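Local structure of glutamine cyclotransferase (Tannerella forsythia, 6QRO) at residues Thr120-Ala123 with Asn124-Lys127. The protein probably catalyses the cyclisation of N-terminal glutamine to pyroglutamate in peptides, as a zinc-dependent glutaminyl cyclase of the M28 peptidase family. Residues are numbered along the deposited sequence; the frame is centred on the assembly and turned at random.
Sequences TDEA and NHRK
The imidazole of His125 lies with one face against Glu122 CA, which sits 3.5 Å from the ring centroid and 7° off the ring normal, a CH-pi contact. Glu122 CG packs near His125 ND1, while Asp121 O approaches His125 CD2 obliquely at 3.3 Å. With CG beside its own backbone N (chi1 -76°), the His125 ring folds back against Glu122, and its NE2 hydrogen-bonds to Asp119 O. The carboxamide of Asn124 also points back: its ND2 hydrogen-bonds to Asp119 OD2 and lies 3.8 Å from Asp121 CB.

Asp121 starts an Asx turn: its OD1 accepts from Ala123 N at 3.1 Å. Asn124 N then bonds to Asp121 O, and His125 N to Glu122 O, in a short 3-10 segment. A type I beta turn from Asn124 to Lys127 overlaps its end. The extended Lys127 side chain runs past Ala123, with Lys127 CE 3.4 Å from Ala123 O.

The loop lies at the surface between strand 103-109 and helix 132-151, with the His125 side chain about 9 Å from that of the zinc ligand His288. Two waters donate to Ala123 O, one of them also joining it to Arg126 N, so solvent satisfies this carbonyl.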
# COMPACT_ATOMS: atom_id res chain seq x y z
N THR A 120 10.85 -8.62 19.63
CA THR A 120 11.65 -8.63 20.86
C THR A 120 12.05 -10.05 21.22
O THR A 120 13.06 -10.25 21.90
CB THR A 120 10.92 -7.99 22.04
OG1 THR A 120 9.81 -8.81 22.43
CG2 THR A 120 10.42 -6.60 21.70
N ASP A 121 11.27 -11.03 20.77
CA ASP A 121 11.55 -12.44 20.97
C ASP A 121 12.28 -12.95 19.73
O ASP A 121 11.72 -12.97 18.64
CB ASP A 121 10.24 -13.20 21.17
CG ASP A 121 10.43 -14.56 21.80
OD1 ASP A 121 11.54 -15.12 21.73
OD2 ASP A 121 9.44 -15.08 22.36
N GLU A 122 13.55 -13.35 19.91
CA GLU A 122 14.29 -13.89 18.78
C GLU A 122 13.64 -15.18 18.25
O GLU A 122 13.87 -15.55 17.10
CB GLU A 122 15.75 -14.10 19.16
CG GLU A 122 16.58 -14.73 18.08
CD GLU A 122 17.98 -15.06 18.54
OE1 GLU A 122 18.43 -14.47 19.55
OE2 GLU A 122 18.62 -15.92 17.91
N ALA A 123 12.87 -15.88 19.08
CA ALA A 123 12.13 -17.06 18.62
C ALA A 123 11.15 -16.76 17.50
O ALA A 123 10.67 -17.69 16.84
CB ALA A 123 11.39 -17.71 19.78
N ASN A 124 10.76 -15.50 17.31
CA ASN A 124 9.84 -15.12 16.24
C ASN A 124 10.53 -14.58 15.00
O ASN A 124 9.84 -14.23 14.04
CB ASN A 124 8.82 -14.09 16.73
CG ASN A 124 7.92 -14.63 17.81
OD1 ASN A 124 7.62 -15.82 17.83
ND2 ASN A 124 7.46 -13.75 18.69
N HIS A 125 11.87 -14.45 15.01
CA HIS A 125 12.55 -13.72 13.94
C HIS A 125 12.42 -14.37 12.58
O HIS A 125 12.48 -13.67 11.57
CB HIS A 125 14.03 -13.57 14.29
CG HIS A 125 14.29 -12.51 15.32
ND1 HIS A 125 15.56 -12.12 15.69
CD2 HIS A 125 13.44 -11.75 16.04
CE1 HIS A 125 15.47 -11.18 16.61
NE2 HIS A 125 14.20 -10.93 16.84
N ARG A 126 12.19 -15.68 12.50
CA ARG A 126 12.02 -16.32 11.20
C ARG A 126 10.60 -16.79 10.95
O ARG A 126 10.37 -17.59 10.03
CB ARG A 126 13.02 -17.48 11.06
CG ARG A 126 14.38 -17.00 11.37
CD ARG A 126 15.50 -17.77 10.73
NE ARG A 126 16.74 -17.22 11.28
CZ ARG A 126 17.97 -17.62 10.98
NH1 ARG A 126 18.14 -18.58 10.09
NH2 ARG A 126 19.00 -17.02 11.55
N LYS A 127 9.63 -16.31 11.74
CA LYS A 127 8.21 -16.58 11.66
C LYS A 127 7.44 -15.37 11.14
O LYS A 127 7.72 -14.23 11.53
CB LYS A 127 7.70 -16.99 13.04
CG LYS A 127 8.45 -18.21 13.55
CD LYS A 127 7.89 -18.74 14.86
CE LYS A 127 8.70 -19.96 15.29
NZ LYS A 127 8.25 -20.55 16.57
O HOH W 1 12.17 -17.93 14.61
O HOH W 2 11.52 -20.53 17.46